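Side-chain contacts in probable threonyl-tRNA synthetase 1 (Aeropyrum pernix, PDB 3A32), which activates threonine with ATP as threonyl-adenylate and transfers it to tRNA(Thr), probably without being able to deacylate mischarged seryl-tRNA(Thr): residues A[53-58]-A[334-339]; A[187-190]-A[196-199]; A[295-300]-A[304-309]; A[343-348]-A[354-359]; A[350-355]-A[403-408]. All coordinates share one frame; numbering follows the deposited sequence.

Contact 1: residues A[53-58]-A[334-339]; sequences YALAEV and FTLAPI
Leu336 presses the two methyls of its fork against helix residues Ala54 and Leu55, and this apolar meeting is the substance of the contact. Its CD2 lies 3.9 Å from CB of Ala54. Its CD1 meets Leu55 CD1 at 4.1 Å, where the two leucine side chains cross at about a right angle and Leu55 CD1 sits near both branches of the Leu336 fork. The reach of Leu336 comes from its first torsion (chi1 -61°), which sets CG anti to the carbonyl carbon and swings the fork to the helix.

The backbone adds a looser touch: Ala54 CB is 4.4 Å from the carbonyl O of Thr335. That oxygen is not left to the methyl alone, because Arg373 donates to it through NH2, as it does to the carbonyl of Ala337.

All four touching residues are buried. Helix 48-65 supplies one side and the 3-10 turn at 334-336 the other, in the link between helix 317-327 and strand 341-347. Phe193 also packs on Leu336, helix 435-457 covers Phe334 and Val58, and on another side of helix 48-65 Tyr53 and Glu57 meet the second subunit.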
# COMPACT_ATOMS: atom_id res chain seq x y z
N TYR A 53 -4.13 4.51 0.12
CA TYR A 53 -3.66 3.57 -0.89
C TYR A 53 -3.07 4.30 -2.10
O TYR A 53 -2.08 3.86 -2.63
CB TYR A 53 -4.75 2.60 -1.32
CG TYR A 53 -5.11 1.60 -0.26
CD1 TYR A 53 -6.09 1.89 0.69
CD2 TYR A 53 -4.47 0.36 -0.18
CE1 TYR A 53 -6.43 0.98 1.70
CE2 TYR A 53 -4.82 -0.60 0.81
CZ TYR A 53 -5.82 -0.27 1.73
OH TYR A 53 -6.21 -1.14 2.70
N ALA A 54 -3.70 5.41 -2.51
CA ALA A 54 -3.24 6.17 -3.70
C ALA A 54 -1.83 6.74 -3.46
O ALA A 54 -0.96 6.68 -4.31
CB ALA A 54 -4.24 7.29 -4.06
N LEU A 55 -1.64 7.25 -2.25
CA LEU A 55 -0.41 7.83 -1.80
C LEU A 55 0.75 6.80 -1.80
O LEU A 55 1.81 7.02 -2.43
CB LEU A 55 -0.69 8.42 -0.41
CG LEU A 55 -0.39 9.86 -0.01
CD1 LEU A 55 -0.10 10.82 -1.21
CD2 LEU A 55 -1.47 10.39 0.89
N ALA A 56 0.51 5.64 -1.18
CA ALA A 56 1.53 4.59 -1.15
C ALA A 56 1.98 4.20 -2.54
O ALA A 56 3.18 4.01 -2.79
CB ALA A 56 1.00 3.33 -0.41
N GLU A 57 1.00 4.08 -3.44
CA GLU A 57 1.15 3.57 -4.80
C GLU A 57 1.88 4.57 -5.68
O GLU A 57 2.80 4.19 -6.41
CB GLU A 57 -0.25 3.29 -5.38
CG GLU A 57 -0.17 2.93 -6.81
CD GLU A 57 -1.52 2.86 -7.57
OE1 GLU A 57 -2.55 2.63 -6.91
OE2 GLU A 57 -1.46 3.03 -8.85
N VAL A 58 1.43 5.83 -5.66
CA VAL A 58 2.10 6.93 -6.37
C VAL A 58 3.53 7.17 -5.87
O VAL A 58 4.44 7.26 -6.67
CB VAL A 58 1.31 8.30 -6.26
CG1 VAL A 58 2.13 9.47 -6.86
CG2 VAL A 58 -0.07 8.19 -6.97
N PHE A 334 -7.05 16.40 -7.69
CA PHE A 334 -8.00 15.43 -8.21
C PHE A 334 -7.69 13.98 -7.81
O PHE A 334 -8.60 13.24 -7.44
CB PHE A 334 -8.13 15.56 -9.74
CG PHE A 334 -9.07 14.57 -10.35
CD1 PHE A 334 -10.41 14.88 -10.55
CD2 PHE A 334 -8.59 13.34 -10.81
CE1 PHE A 334 -11.29 13.97 -11.17
CE2 PHE A 334 -9.45 12.42 -11.41
CZ PHE A 334 -10.81 12.73 -11.59
N THR A 335 -6.41 13.57 -7.92
CA THR A 335 -6.06 12.17 -7.71
C THR A 335 -6.29 11.71 -6.24
O THR A 335 -6.55 10.52 -5.97
CB THR A 335 -4.61 11.88 -8.22
OG1 THR A 335 -4.54 12.09 -9.65
CG2 THR A 335 -4.25 10.43 -7.99
N LEU A 336 -6.24 12.67 -5.33
CA LEU A 336 -6.32 12.48 -3.89
C LEU A 336 -7.63 12.95 -3.22
O LEU A 336 -7.74 12.93 -1.99
CB LEU A 336 -5.13 13.19 -3.25
CG LEU A 336 -3.73 12.67 -3.68
CD1 LEU A 336 -2.71 13.45 -2.85
CD2 LEU A 336 -3.55 11.09 -3.54
N ALA A 337 -8.62 13.35 -4.01
CA ALA A 337 -9.86 13.90 -3.50
C ALA A 337 -10.75 12.73 -3.07
O ALA A 337 -11.01 11.81 -3.87
CB ALA A 337 -10.55 14.76 -4.60
N PRO A 338 -11.27 12.77 -1.83
CA PRO A 338 -12.24 11.72 -1.44
C PRO A 338 -13.36 11.56 -2.49
O PRO A 338 -13.60 10.44 -2.97
CB PRO A 338 -12.77 12.23 -0.09
CG PRO A 338 -11.60 13.03 0.48
CD PRO A 338 -11.04 13.75 -0.75
N ILE A 339 -14.02 12.66 -2.88
CA ILE A 339 -15.02 12.62 -3.97
C ILE A 339 -14.41 13.27 -5.21
O ILE A 339 -14.09 14.47 -5.20
CB ILE A 339 -16.36 13.32 -3.57
CG1 ILE A 339 -16.97 12.64 -2.32
CG2 ILE A 339 -17.36 13.33 -4.76
CD1 ILE A 339 -18.23 13.37 -1.71

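Contact 2: residues A[187-190]-A[196-199]; sequences LVLE and GVSS
Glu190 OE2 accepts the backbone N-H of Val197 at 3.1 Å, the one hydrogen bond between 187-190 and 196-199. The bond is fairly straight, 159° at the hydrogen, and reaches OE2 on the anti side of the carboxylate, 17° out of its plane. The other oxygen, OE1, faces back along the helix to a salt bridge with Lys186, so the two oxygens have different partners and the carboxylate is held against turning. The Glu190 chain gets there with CG anti to the carbonyl carbon (chi1 -69°) and an extended run beyond it. The same OE2 lies 3.7 Å from CB of Val197, whose side chain crosses that of the glutamate at about a right angle. Shortening Glu190 to an alanine removes the carboxylate, which is likely to leave the Val197 N-H without this acceptor and Lys186 without this partner, freeing the start of the loop to shift. Helix 174-191 belongs to the class II synthetase core, and the loop leads from it into strand 202-207 of the large mixed sheet; Thr201 OG1 bonds Gly196 O and Ser198 N further along the loop. On the apolar side Leu189 CD1 meets Val197 CG2 at 3.5 Å, closer than usual for two methyls, with Leu189 CB at 3.8 Å from the same CG2. Met265 of strand 260-268 touches both Leu189 and Val197, and Ile245 also packs on the valine. Gly196 is solvent-exposed and its nearest atoms lie about 3 Å from those of a bound sulfate, probably from the crystallisation liquor.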
# COMPACT_ATOMS: atom_id res chain seq x y z
N LEU A 187 9.32 17.82 -7.90
CA LEU A 187 8.39 17.03 -8.72
C LEU A 187 7.13 16.56 -7.95
O LEU A 187 6.01 16.67 -8.48
CB LEU A 187 9.10 15.81 -9.34
CG LEU A 187 10.18 16.00 -10.43
CD1 LEU A 187 10.98 14.71 -10.64
CD2 LEU A 187 9.56 16.48 -11.73
N VAL A 188 7.31 15.97 -6.76
CA VAL A 188 6.20 15.61 -5.89
C VAL A 188 5.32 16.83 -5.42
O VAL A 188 4.08 16.82 -5.59
CB VAL A 188 6.68 14.76 -4.71
CG1 VAL A 188 5.61 14.61 -3.68
CG2 VAL A 188 7.08 13.37 -5.18
N LEU A 189 5.94 17.89 -4.89
CA LEU A 189 5.16 19.08 -4.57
C LEU A 189 4.34 19.62 -5.73
O LEU A 189 3.15 19.90 -5.56
CB LEU A 189 6.04 20.21 -4.06
CG LEU A 189 6.67 20.02 -2.68
CD1 LEU A 189 7.00 21.40 -2.28
CD2 LEU A 189 5.76 19.39 -1.68
N GLU A 190 4.98 19.77 -6.89
CA GLU A 190 4.36 20.44 -8.03
C GLU A 190 3.33 19.58 -8.72
O GLU A 190 2.28 20.05 -9.13
CB GLU A 190 5.43 20.96 -9.03
CG GLU A 190 6.23 22.12 -8.44
CD GLU A 190 7.23 22.76 -9.41
OE1 GLU A 190 7.72 22.06 -10.31
OE2 GLU A 190 7.52 23.99 -9.27
N GLY A 196 3.55 25.28 -6.18
CA GLY A 196 4.70 25.87 -6.85
C GLY A 196 5.97 25.97 -6.02
O GLY A 196 5.97 26.43 -4.85
N VAL A 197 7.07 25.52 -6.62
CA VAL A 197 8.34 25.57 -5.94
C VAL A 197 9.20 26.54 -6.74
O VAL A 197 9.62 26.21 -7.84
CB VAL A 197 9.01 24.18 -5.87
CG1 VAL A 197 10.40 24.29 -5.27
CG2 VAL A 197 8.15 23.22 -5.03
N SER A 198 9.43 27.74 -6.20
CA SER A 198 10.23 28.75 -6.94
C SER A 198 10.97 29.62 -5.95
O SER A 198 10.80 29.46 -4.73
CB SER A 198 9.30 29.67 -7.69
OG SER A 198 8.60 30.45 -6.73
N SER A 199 11.74 30.58 -6.49
CA SER A 199 12.45 31.59 -5.69
C SER A 199 11.58 32.35 -4.68
O SER A 199 12.08 32.80 -3.64
CB SER A 199 13.23 32.58 -6.59
OG SER A 199 12.35 33.38 -7.40

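Contact 3: residues A[295-300]-A[304-309]; sequences DVVREE and EEVYII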
# COMPACT_ATOMS: atom_id res chain seq x y z
N ASP A 295 33.57 -0.51 6.75
CA ASP A 295 34.28 -1.78 6.57
C ASP A 295 33.75 -2.56 5.38
O ASP A 295 34.51 -2.88 4.46
CB ASP A 295 34.25 -2.61 7.86
CG ASP A 295 35.11 -1.99 8.97
OD1 ASP A 295 36.06 -1.24 8.63
OD2 ASP A 295 34.83 -2.21 10.17
N VAL A 296 32.44 -2.82 5.39
CA VAL A 296 31.78 -3.58 4.33
C VAL A 296 31.97 -2.96 2.94
O VAL A 296 32.29 -3.65 1.98
CB VAL A 296 30.27 -3.83 4.70
CG1 VAL A 296 29.46 -4.13 3.46
CG2 VAL A 296 30.17 -4.96 5.70
N VAL A 297 31.81 -1.65 2.83
CA VAL A 297 32.00 -0.95 1.54
C VAL A 297 33.46 -0.94 1.08
O VAL A 297 33.76 -0.98 -0.12
CB VAL A 297 31.41 0.49 1.60
CG1 VAL A 297 31.73 1.30 0.36
CG2 VAL A 297 29.90 0.40 1.80
N ARG A 298 34.37 -0.85 2.04
CA ARG A 298 35.80 -0.79 1.75
C ARG A 298 36.22 -2.16 1.24
O ARG A 298 36.80 -2.27 0.15
CB ARG A 298 36.63 -0.35 2.98
CG ARG A 298 38.11 -0.12 2.67
CD ARG A 298 39.02 -0.11 3.93
NE ARG A 298 38.77 -1.20 4.88
CZ ARG A 298 38.16 -1.06 6.06
NH1 ARG A 298 37.70 0.14 6.47
NH2 ARG A 298 38.00 -2.15 6.83
N GLU A 299 35.92 -3.21 2.01
CA GLU A 299 36.25 -4.58 1.64
C GLU A 299 35.60 -5.08 0.35
O GLU A 299 36.31 -5.56 -0.52
CB GLU A 299 35.96 -5.53 2.79
CG GLU A 299 36.88 -5.26 3.98
CD GLU A 299 36.36 -5.80 5.31
OE1 GLU A 299 35.33 -6.53 5.32
OE2 GLU A 299 36.98 -5.48 6.35
N GLU A 300 34.29 -4.93 0.21
CA GLU A 300 33.55 -5.45 -0.95
C GLU A 300 33.59 -4.55 -2.18
O GLU A 300 33.59 -5.05 -3.30
CB GLU A 300 32.09 -5.72 -0.59
CG GLU A 300 31.86 -6.70 0.56
CD GLU A 300 32.39 -8.11 0.28
OE1 GLU A 300 32.52 -8.51 -0.90
OE2 GLU A 300 32.71 -8.82 1.26
N GLU A 304 36.58 4.00 -0.17
CA GLU A 304 36.98 4.56 1.14
C GLU A 304 36.09 5.76 1.50
O GLU A 304 35.77 5.96 2.68
CB GLU A 304 38.48 4.98 1.12
CG GLU A 304 39.24 4.76 2.45
CD GLU A 304 40.20 3.53 2.43
OE1 GLU A 304 41.33 3.63 1.89
OE2 GLU A 304 39.83 2.45 2.95
N GLU A 305 35.70 6.55 0.49
CA GLU A 305 34.78 7.67 0.68
C GLU A 305 33.33 7.32 0.34
O GLU A 305 32.99 7.17 -0.80
CB GLU A 305 35.20 8.90 -0.12
CG GLU A 305 34.72 10.20 0.53
CD GLU A 305 34.75 11.41 -0.41
OE1 GLU A 305 35.43 11.34 -1.47
OE2 GLU A 305 34.08 12.44 -0.08
N VAL A 306 32.49 7.17 1.35
CA VAL A 306 31.09 6.82 1.14
C VAL A 306 30.24 7.54 2.19
O VAL A 306 30.70 7.79 3.31
CB VAL A 306 30.88 5.27 1.17
CG1 VAL A 306 31.14 4.69 2.54
CG2 VAL A 306 29.45 4.87 0.70
N TYR A 307 28.98 7.84 1.84
CA TYR A 307 28.05 8.51 2.76
C TYR A 307 26.76 7.74 2.91
O TYR A 307 26.30 7.10 1.97
CB TYR A 307 27.77 9.96 2.28
CG TYR A 307 29.04 10.79 2.23
CD1 TYR A 307 29.53 11.43 3.38
CD2 TYR A 307 29.81 10.85 1.06
CE1 TYR A 307 30.72 12.13 3.35
CE2 TYR A 307 30.99 11.55 1.01
CZ TYR A 307 31.44 12.19 2.17
OH TYR A 307 32.62 12.89 2.13
N ILE A 308 26.18 7.84 4.11
CA ILE A 308 24.90 7.26 4.46
C ILE A 308 23.89 8.41 4.67
O ILE A 308 24.13 9.37 5.44
CB ILE A 308 25.00 6.37 5.71
CG1 ILE A 308 25.55 4.98 5.38
CG2 ILE A 308 23.62 6.11 6.28
CD1 ILE A 308 27.00 4.87 4.85
N ILE A 309 22.77 8.33 3.96
CA ILE A 309 21.81 9.39 4.01
C ILE A 309 20.42 8.84 4.36
O ILE A 309 19.99 7.83 3.82
CB ILE A 309 21.79 10.19 2.66
CG1 ILE A 309 23.11 10.92 2.45
CG2 ILE A 309 20.59 11.17 2.60
CD1 ILE A 309 23.32 11.53 1.07
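The chain turns back between Arg298 and Glu304, whose CA atoms are 5.5 Å apart, so that helix 293-301 is followed closely by strand 306-316. On the buried side Val297 and Val306 reach toward each other tip to tip, CG1 to CG1 at 4.1 Å. CG1 of Val306 sits between the backbone N and the carbonyl carbon (chi1 67°), a crowded position that turns it to the helix. Ile168 and Tyr294 also pack on Val306.

The exposed side is polar and less certain. Arg298 and Glu304 bring opposite charges near each other, but the placing of Glu304 OE2 is doubtful and no bond can be read from it. The guanidinium is better accounted for within its own helix: its NH2 donates to Asp295 OD1 at 2.8 Å, approaching from above the carboxylate plane, and forms a longer salt bridge with Glu299 OE2. At the start of the strand, Tyr307 OH reaches back to give its hydrogen to the anti lone pair of Glu305 OE2 at 2.7 Å.

Strand 306-316 runs antiparallel to strand 159-170 within the mixed sheet of the class II synthetase core; further along, the two carry zinc ligands His310 and His166.

Contact 4: residues A[343-348]-A[354-359]; sequences VIAVKT and REIEDL
Two bends in the Lys347 chain, at chi2 (145°) and at chi4, carry its ammonium across to the helix, while Glu357, with CG anti to the backbone N and a bend at chi2, curls its carboxylate to meet it. NZ of Lys347 gives a hydrogen bond and salt bridge to Glu357 OE1 at 3.0 Å, coming in on the anti side, 25° out of the carboxylate plane. NZ also lies 3.4 Å from CB of Glu357, so the end of the lysine passes close to the base of the glutamate side chain.

Beneath this pair Ile356 fills the space between strand and helix. Its CG2 is 3.9 Å from CB of Ala345, and its CD1 rests 3.6 Å from the carbonyl O of Val346.

The axes of strand 343-347 and helix 354-359 run 8.4 Å apart and nearly antiparallel (173°), as expected for the first two elements of the beta-alpha-beta unit 341-380 of the anticodon-binding domain. With a methionine in place of Lys347, Glu357 OE1 would probably lose its ammonium partner and the carboxylate be freer to turn. The single ion pair, at the partly exposed edge of the interface over the packing of Ile356, probably helps hold the strand end and the first turns of the helix together.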
# COMPACT_ATOMS: atom_id res chain seq x y z
N VAL A 343 -21.98 14.38 -8.99
CA VAL A 343 -22.98 14.45 -10.06
C VAL A 343 -24.29 14.91 -9.42
O VAL A 343 -24.86 14.21 -8.57
CB VAL A 343 -23.17 13.06 -10.77
CG1 VAL A 343 -24.24 13.13 -11.85
CG2 VAL A 343 -21.82 12.53 -11.41
N ILE A 344 -24.72 16.11 -9.80
CA ILE A 344 -25.81 16.84 -9.14
C ILE A 344 -27.01 16.99 -10.09
O ILE A 344 -26.94 17.68 -11.11
CB ILE A 344 -25.33 18.21 -8.59
CG1 ILE A 344 -24.18 17.99 -7.60
CG2 ILE A 344 -26.46 18.95 -7.83
CD1 ILE A 344 -23.11 19.01 -7.60
N ALA A 345 -28.10 16.29 -9.75
CA ALA A 345 -29.26 16.21 -10.61
C ALA A 345 -30.20 17.36 -10.20
O ALA A 345 -30.74 17.35 -9.10
CB ALA A 345 -29.95 14.84 -10.45
N VAL A 346 -30.37 18.37 -11.06
CA VAL A 346 -31.21 19.51 -10.65
C VAL A 346 -32.67 19.29 -11.12
O VAL A 346 -33.04 19.62 -12.26
CB VAL A 346 -30.66 20.82 -11.13
CG1 VAL A 346 -31.44 21.99 -10.47
CG2 VAL A 346 -29.10 20.91 -10.87
N LYS A 347 -33.46 18.68 -10.26
CA LYS A 347 -34.82 18.28 -10.65
C LYS A 347 -35.76 19.49 -10.69
O LYS A 347 -35.53 20.50 -10.02
CB LYS A 347 -35.35 17.18 -9.74
CG LYS A 347 -35.03 15.82 -10.30
CD LYS A 347 -34.72 14.80 -9.23
CE LYS A 347 -34.01 13.56 -9.86
NZ LYS A 347 -34.90 12.33 -10.08
N THR A 348 -36.80 19.37 -11.51
CA THR A 348 -37.68 20.49 -11.85
C THR A 348 -39.11 20.25 -11.37
O THR A 348 -39.85 21.20 -11.17
CB THR A 348 -37.69 20.79 -13.39
OG1 THR A 348 -38.24 19.68 -14.11
CG2 THR A 348 -36.27 21.04 -13.91
N ARG A 354 -37.07 12.78 -15.69
CA ARG A 354 -36.84 11.40 -16.00
C ARG A 354 -35.54 11.27 -16.83
O ARG A 354 -34.71 10.41 -16.56
CB ARG A 354 -38.05 10.84 -16.75
CG ARG A 354 -37.92 9.40 -17.14
CD ARG A 354 -39.01 9.05 -18.12
NE ARG A 354 -38.89 9.69 -19.45
CZ ARG A 354 -39.61 10.74 -19.86
NH1 ARG A 354 -40.50 11.33 -19.05
NH2 ARG A 354 -39.45 11.22 -21.10
N GLU A 355 -35.38 12.15 -17.81
CA GLU A 355 -34.17 12.19 -18.60
C GLU A 355 -32.98 12.69 -17.75
O GLU A 355 -31.88 12.26 -17.93
CB GLU A 355 -34.36 13.14 -19.76
CG GLU A 355 -35.28 12.67 -20.83
CD GLU A 355 -35.40 13.74 -21.89
OE1 GLU A 355 -34.39 13.98 -22.60
OE2 GLU A 355 -36.51 14.34 -21.96
N ILE A 356 -33.23 13.66 -16.88
CA ILE A 356 -32.21 14.15 -15.93
C ILE A 356 -31.73 13.01 -15.02
O ILE A 356 -30.53 12.85 -14.82
CB ILE A 356 -32.77 15.30 -15.05
CG1 ILE A 356 -33.01 16.55 -15.90
CG2 ILE A 356 -31.88 15.52 -13.82
CD1 ILE A 356 -33.72 17.63 -15.18
N GLU A 357 -32.69 12.24 -14.48
CA GLU A 357 -32.40 11.17 -13.55
C GLU A 357 -31.64 10.06 -14.26
O GLU A 357 -30.63 9.59 -13.74
CB GLU A 357 -33.67 10.68 -12.82
CG GLU A 357 -33.52 9.32 -12.08
CD GLU A 357 -32.60 9.38 -10.84
OE1 GLU A 357 -32.55 10.45 -10.18
OE2 GLU A 357 -31.94 8.36 -10.52
N ASP A 358 -32.07 9.68 -15.46
CA ASP A 358 -31.38 8.68 -16.24
C ASP A 358 -29.98 9.12 -16.71
O ASP A 358 -29.07 8.32 -16.74
CB ASP A 358 -32.23 8.20 -17.43
CG ASP A 358 -33.57 7.50 -17.00
OD1 ASP A 358 -33.82 7.24 -15.79
OD2 ASP A 358 -34.39 7.21 -17.90
N LEU A 359 -29.83 10.38 -17.11
CA LEU A 359 -28.51 10.91 -17.45
C LEU A 359 -27.52 10.89 -16.26
O LEU A 359 -26.42 10.34 -16.37
CB LEU A 359 -28.59 12.31 -18.11
CG LEU A 359 -27.30 12.85 -18.77
CD1 LEU A 359 -26.76 11.94 -19.86
CD2 LEU A 359 -27.45 14.31 -19.27

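Contact 5: residues A[350-355]-A[403-408]; sequences GEVDRE and IGAKEV. With SO4 (sulfate ion), chain D.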
# COMPACT_ATOMS: atom_id res chain seq x y z
N GLY A 350 -41.11 18.51 -13.31
CA GLY A 350 -41.75 18.17 -14.56
C GLY A 350 -41.18 16.91 -15.15
O GLY A 350 -40.30 16.30 -14.58
N GLU A 351 -41.67 16.54 -16.32
CA GLU A 351 -41.35 15.28 -16.99
C GLU A 351 -39.92 15.14 -17.49
O GLU A 351 -39.45 14.03 -17.81
CB GLU A 351 -42.25 15.15 -18.18
CG GLU A 351 -43.69 15.31 -17.80
CD GLU A 351 -44.43 14.01 -17.94
OE1 GLU A 351 -45.14 13.91 -18.99
OE2 GLU A 351 -44.27 13.12 -17.04
N VAL A 352 -39.23 16.26 -17.59
CA VAL A 352 -37.82 16.24 -18.00
C VAL A 352 -36.98 15.55 -16.88
O VAL A 352 -35.88 15.09 -17.14
CB VAL A 352 -37.33 17.66 -18.40
CG1 VAL A 352 -37.30 18.57 -17.20
CG2 VAL A 352 -36.00 17.63 -19.14
N ASP A 353 -37.52 15.46 -15.67
CA ASP A 353 -36.82 14.86 -14.52
C ASP A 353 -36.40 13.42 -14.75
O ASP A 353 -35.48 12.91 -14.11
CB ASP A 353 -37.64 14.98 -13.23
CG ASP A 353 -37.65 16.39 -12.67
OD1 ASP A 353 -37.10 17.29 -13.36
OD2 ASP A 353 -38.22 16.60 -11.56
N ARG A 354 -37.07 12.78 -15.69
CA ARG A 354 -36.84 11.40 -16.00
C ARG A 354 -35.54 11.27 -16.83
O ARG A 354 -34.71 10.41 -16.56
CB ARG A 354 -38.05 10.84 -16.75
CG ARG A 354 -37.92 9.40 -17.14
CD ARG A 354 -39.01 9.05 -18.12
NE ARG A 354 -38.89 9.69 -19.45
CZ ARG A 354 -39.61 10.74 -19.86
NH1 ARG A 354 -40.50 11.33 -19.05
NH2 ARG A 354 -39.45 11.22 -21.10
N GLU A 355 -35.38 12.15 -17.81
CA GLU A 355 -34.17 12.19 -18.60
C GLU A 355 -32.98 12.69 -17.75
O GLU A 355 -31.88 12.26 -17.93
CB GLU A 355 -34.36 13.14 -19.76
CG GLU A 355 -35.28 12.67 -20.83
CD GLU A 355 -35.40 13.74 -21.89
OE1 GLU A 355 -34.39 13.98 -22.60
OE2 GLU A 355 -36.51 14.34 -21.96
N ILE A 403 -26.44 18.48 -13.68
CA ILE A 403 -27.34 18.01 -14.71
C ILE A 403 -28.76 18.46 -14.45
O ILE A 403 -29.44 17.91 -13.62
CB ILE A 403 -27.32 16.51 -14.93
CG1 ILE A 403 -25.87 16.05 -15.18
CG2 ILE A 403 -28.27 16.18 -16.17
CD1 ILE A 403 -25.63 14.65 -14.90
N GLY A 404 -29.16 19.53 -15.16
CA GLY A 404 -30.54 20.01 -15.13
C GLY A 404 -31.21 19.93 -16.51
O GLY A 404 -30.67 19.36 -17.46
N ALA A 405 -32.41 20.49 -16.59
CA ALA A 405 -33.24 20.54 -17.81
C ALA A 405 -32.46 21.13 -18.98
O ALA A 405 -32.55 20.65 -20.09
CB ALA A 405 -34.49 21.39 -17.52
N LYS A 406 -31.75 22.22 -18.74
CA LYS A 406 -30.96 22.93 -19.74
C LYS A 406 -29.86 22.03 -20.31
O LYS A 406 -29.62 22.01 -21.50
CB LYS A 406 -30.33 24.17 -19.07
CG LYS A 406 -29.67 25.13 -20.07
CD LYS A 406 -29.18 26.48 -19.43
CE LYS A 406 -30.20 27.13 -18.43
NZ LYS A 406 -30.41 28.66 -18.58
N GLU A 407 -29.15 21.31 -19.43
CA GLU A 407 -28.09 20.39 -19.83
C GLU A 407 -28.62 19.26 -20.69
O GLU A 407 -28.02 18.89 -21.68
CB GLU A 407 -27.37 19.78 -18.59
CG GLU A 407 -26.48 20.77 -17.83
CD GLU A 407 -27.28 21.87 -17.16
OE1 GLU A 407 -28.38 21.62 -16.62
OE2 GLU A 407 -26.81 23.00 -17.20
N VAL A 408 -29.72 18.68 -20.26
CA VAL A 408 -30.37 17.69 -21.08
C VAL A 408 -30.84 18.26 -22.49
O VAL A 408 -30.59 17.64 -23.53
CB VAL A 408 -31.55 17.13 -20.30
CG1 VAL A 408 -32.48 16.42 -21.21
CG2 VAL A 408 -31.05 16.23 -19.13
S SO4 D . -26.38 29.00 -18.21
O1 SO4 D . -27.76 29.47 -18.07
O2 SO4 D . -25.88 29.50 -19.50
O3 SO4 D . -25.60 29.51 -17.09
O4 SO4 D . -26.35 27.55 -18.08
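Val352 and Val408 form the packed half of this contact, joined by Ala405. CG1 of Val352 touches CB of Ala405 at 4.0 Å, and its CG2 faces CG1 of Val408 at 4.3 Å, so the two methyls of one valine straddle the first turn of helix 405-410. The spread follows from chi1 of 67°, which wedges CG1 between the backbone N and carbonyl carbon and leaves CG2 anti to N. Ile356, four residues on from Val352, covers Val408 further.

The outer side is looser and turns polar. Glu355 crosses Val408 obliquely, laying OE1 3.4 Å from the valine CG1; this is an oxygen against a methyl, with the exposed carboxylate on the solvent side. Lys406 takes no part in the packing; its NZ donates to O1 of a sulfate ion, probably from the crystallisation liquor, at 2.8 Å, and Arg427 NH1 bonds the same ion.

At the helix start Gly404 holds the N-cap position, and its N-H bonds OE1 of Glu407, three residues on, at 2.7 Å; glycine has no side chain to make the reciprocal bond. Opposite, Gly350 to Asp353 make a type I turn, with Asp353 also bonded to Thr348 OG1 and Gly349 N.

Two helix beginnings, each just after a neighbouring parallel strand (341-347 and 399-403), are thereby packed together in the alpha/beta anticodon-binding domain of this class II synthetase.

Contacts 4 and 5 form one patch of the anticodon-binding domain, their centres 5 Å apart. Ile344 O and Ile403 N, 2.7 Å apart and probably hydrogen-bonded, join their strands, while Ile356 CG2 packs on Ile403 O at 3.4 Å. Contact 3 lies at the far end of the molecule, on the other side of the chain's centre and 66 Å from contact 4 between centres. It is the one nearest the zinc site, with the Val306 side chain about 12 Å from that of His166. Contacts 2 and 3 fall within the long loop closed by contact 1, which leads directly into contact 4 and so links the catalytic core to the anticodon-binding domain.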